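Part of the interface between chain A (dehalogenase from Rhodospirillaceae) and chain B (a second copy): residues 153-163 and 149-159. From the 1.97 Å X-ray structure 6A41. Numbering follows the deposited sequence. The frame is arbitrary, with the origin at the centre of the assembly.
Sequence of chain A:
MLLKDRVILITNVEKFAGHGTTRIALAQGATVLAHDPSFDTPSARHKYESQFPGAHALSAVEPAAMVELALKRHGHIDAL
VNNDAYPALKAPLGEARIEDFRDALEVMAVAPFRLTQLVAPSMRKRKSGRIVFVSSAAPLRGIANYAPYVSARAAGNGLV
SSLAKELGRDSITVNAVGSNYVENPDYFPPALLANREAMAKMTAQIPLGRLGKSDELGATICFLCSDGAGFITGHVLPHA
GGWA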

# COMPACT_ATOMS: atom_id res chain seq x y z
N ARG A 153 4.80 0.58 -16.08
CA ARG A 153 3.60 -0.09 -15.51
C ARG A 153 3.09 0.72 -14.34
O ARG A 153 1.92 0.84 -14.13
CB ARG A 153 3.96 -1.46 -15.02
CG ARG A 153 4.11 -2.44 -16.16
CD ARG A 153 2.84 -2.64 -16.93
NE ARG A 153 2.81 -3.74 -17.88
CZ ARG A 153 1.81 -3.90 -18.76
NH1 ARG A 153 0.82 -3.02 -18.90
NH2 ARG A 153 1.84 -4.91 -19.56
N ALA A 154 4.01 1.23 -13.52
CA ALA A 154 3.57 2.12 -12.42
C ALA A 154 2.79 3.35 -12.96
O ALA A 154 1.90 3.81 -12.30
CB ALA A 154 4.75 2.61 -11.60
N ALA A 155 3.24 3.92 -14.08
CA ALA A 155 2.56 5.10 -14.68
C ALA A 155 1.15 4.72 -15.07
O ALA A 155 0.21 5.47 -14.81
CB ALA A 155 3.31 5.63 -15.89
N GLY A 156 1.03 3.53 -15.61
CA GLY A 156 -0.28 2.99 -15.98
C GLY A 156 -1.17 2.88 -14.77
O GLY A 156 -2.34 3.36 -14.75
N ASN A 157 -0.68 2.15 -13.76
CA ASN A 157 -1.42 1.97 -12.54
C ASN A 157 -1.79 3.33 -11.92
O ASN A 157 -2.79 3.47 -11.26
CB ASN A 157 -0.64 1.13 -11.50
CG ASN A 157 -0.52 -0.33 -11.90
OD1 ASN A 157 -1.18 -0.79 -12.84
ND2 ASN A 157 0.36 -1.06 -11.25
N GLY A 158 -0.90 4.27 -12.06
CA GLY A 158 -1.05 5.63 -11.52
C GLY A 158 -2.09 6.54 -12.23
O GLY A 158 -2.45 7.55 -11.62
N LEU A 159 -2.68 6.08 -13.31
CA LEU A 159 -3.90 6.76 -13.83
C LEU A 159 -5.21 6.44 -13.07
O LEU A 159 -6.14 7.24 -13.05
CB LEU A 159 -4.07 6.39 -15.25
CG LEU A 159 -2.97 6.91 -16.19
CD1 LEU A 159 -3.14 6.16 -17.47
CD2 LEU A 159 -3.24 8.38 -16.44
N VAL A 160 -5.24 5.29 -12.38
CA VAL A 160 -6.45 4.63 -12.01
C VAL A 160 -7.21 5.39 -10.96
O VAL A 160 -8.37 5.72 -11.23
CB VAL A 160 -6.14 3.19 -11.61
CG1 VAL A 160 -7.30 2.48 -10.96
CG2 VAL A 160 -5.72 2.36 -12.86
N SER A 161 -6.58 5.72 -9.82
CA SER A 161 -7.37 6.36 -8.80
C SER A 161 -7.83 7.79 -9.19
O SER A 161 -8.93 8.26 -8.79
CB SER A 161 -6.63 6.34 -7.48
OG SER A 161 -5.42 7.04 -7.55
N SER A 162 -7.01 8.48 -9.95
CA SER A 162 -7.37 9.88 -10.46
C SER A 162 -8.51 9.82 -11.45
O SER A 162 -9.47 10.60 -11.34
CB SER A 162 -6.13 10.58 -11.10
OG SER A 162 -5.12 10.68 -10.16
N LEU A 163 -8.44 8.87 -12.39
CA LEU A 163 -9.57 8.75 -13.30
C LEU A 163 -10.82 8.24 -12.61
O LEU A 163 -11.93 8.65 -12.95
CB LEU A 163 -9.21 7.85 -14.44
CG LEU A 163 -8.15 8.43 -15.43
CD1 LEU A 163 -7.85 7.52 -16.55
CD2 LEU A 163 -8.62 9.78 -15.92
N TYR B 149 -0.55 14.40 -14.53
CA TYR B 149 0.40 14.76 -13.52
C TYR B 149 0.62 13.59 -12.52
O TYR B 149 1.77 13.22 -12.17
CB TYR B 149 -0.06 15.99 -12.75
CG TYR B 149 0.89 16.30 -11.62
CD1 TYR B 149 2.12 16.91 -11.82
CD2 TYR B 149 0.60 15.91 -10.32
CE1 TYR B 149 2.98 17.15 -10.74
CE2 TYR B 149 1.51 16.16 -9.30
CZ TYR B 149 2.67 16.79 -9.54
OH TYR B 149 3.55 16.99 -8.48
N VAL B 150 -0.45 13.01 -12.04
CA VAL B 150 -0.37 12.00 -10.98
C VAL B 150 0.34 10.76 -11.54
O VAL B 150 1.16 10.11 -10.89
CB VAL B 150 -1.79 11.68 -10.40
CG1 VAL B 150 -1.68 10.58 -9.36
CG2 VAL B 150 -2.37 12.92 -9.74
N SER B 151 -0.03 10.42 -12.76
CA SER B 151 0.53 9.28 -13.43
C SER B 151 2.04 9.45 -13.62
O SER B 151 2.82 8.51 -13.37
CB SER B 151 -0.18 9.05 -14.82
OG SER B 151 0.56 8.03 -15.58
N ALA B 152 2.48 10.63 -14.01
CA ALA B 152 3.91 10.84 -14.18
C ALA B 152 4.64 10.78 -12.84
O ALA B 152 5.72 10.27 -12.79
CB ALA B 152 4.16 12.19 -14.84
N ARG B 153 4.05 11.29 -11.75
CA ARG B 153 4.64 11.13 -10.40
C ARG B 153 4.66 9.66 -10.03
O ARG B 153 5.57 9.19 -9.40
CB ARG B 153 3.80 11.87 -9.38
CG ARG B 153 4.03 13.36 -9.45
CD ARG B 153 5.44 13.75 -9.11
NE ARG B 153 5.71 15.16 -8.90
CZ ARG B 153 6.95 15.65 -8.79
NH1 ARG B 153 8.04 14.90 -8.97
NH2 ARG B 153 7.10 16.91 -8.58
N ALA B 154 3.58 8.95 -10.37
CA ALA B 154 3.60 7.49 -10.12
C ALA B 154 4.78 6.80 -10.85
O ALA B 154 5.30 5.85 -10.35
CB ALA B 154 2.30 6.84 -10.57
N ALA B 155 5.08 7.24 -12.08
CA ALA B 155 6.20 6.65 -12.86
C ALA B 155 7.50 6.88 -12.13
O ALA B 155 8.32 5.97 -12.02
CB ALA B 155 6.28 7.23 -14.27
N GLY B 156 7.62 8.06 -11.58
CA GLY B 156 8.79 8.42 -10.78
C GLY B 156 8.92 7.50 -9.58
O GLY B 156 10.00 6.90 -9.32
N ASN B 157 7.85 7.46 -8.78
CA ASN B 157 7.83 6.62 -7.61
C ASN B 157 8.12 5.15 -7.99
O ASN B 157 8.67 4.40 -7.22
CB ASN B 157 6.48 6.70 -6.86
CG ASN B 157 6.27 8.04 -6.18
OD1 ASN B 157 7.19 8.85 -6.07
ND2 ASN B 157 5.05 8.31 -5.76
N GLY B 158 7.64 4.76 -9.13
CA GLY B 158 7.79 3.40 -9.66
C GLY B 158 9.21 3.00 -10.14
O GLY B 158 9.42 1.79 -10.30
N LEU B 159 10.14 3.92 -10.15
CA LEU B 159 11.57 3.53 -10.29
C LEU B 159 12.23 2.97 -9.00
O LEU B 159 13.17 2.19 -9.06
CB LEU B 159 12.34 4.70 -10.75
CG LEU B 159 11.99 5.18 -12.17
CD1 LEU B 159 12.60 6.53 -12.30
CD2 LEU B 159 12.65 4.24 -13.15

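This contact is a close helix-to-helix packing between two copies of one protein, in which small residues let the backbones come close and, within these stretches, one serine-to-carbonyl hydrogen bond crosses between them. The axes of helix 153-158 in chain A and helix 149-158 in chain B approach to 7.2 Å and run in roughly opposite directions, at 144°. Such proximity demands that little side chain stand between the helices, and the sequence supplies alanine, glycine and serine where they meet. At the centre, Ala A155 meets its own counterpart, each CA-to-CB bond pointing sideways: the CA atoms of Ala A155 and Ala B155 lie 4.4 Å apart, and their CB atoms touch at 3.7 Å, a purely apolar meeting of methyl groups.

Around this pair, glycine receives alanine. The CB of Ala A154 rests 3.7 Å from the CA of Gly B158, and the CB of Ala B154 sits at the same 3.7 Å from the CA of Gly A158. A CB on either glycine would point toward the partner helix and fall 2.3 Å from the opposing alanine CB, a clash, so the absence of a side chain is what makes room for the methyl group. Ala B154 CB also packs 3.5 Å from the backbone O of Ala A154.

The polar element follows the same logic. With the backbones this close, the short side chain of Ser B151, its chi1 in the t rotamer, can reach across, and its OG donates a hydrogen bond of 2.7 Å to the carbonyl O of Ala A155. Further along chain A, Leu A159 and Ser A162 add contacts: Leu A159 starts out pointing away, but its end returns to place CD2 3.5 Å from Ser B151 CB, while Ser A162 OG lies 3.5 Å from Val B150 CB, a van der Waals contact; the serine hydroxyl is hydrogen-bonded elsewhere in the structure.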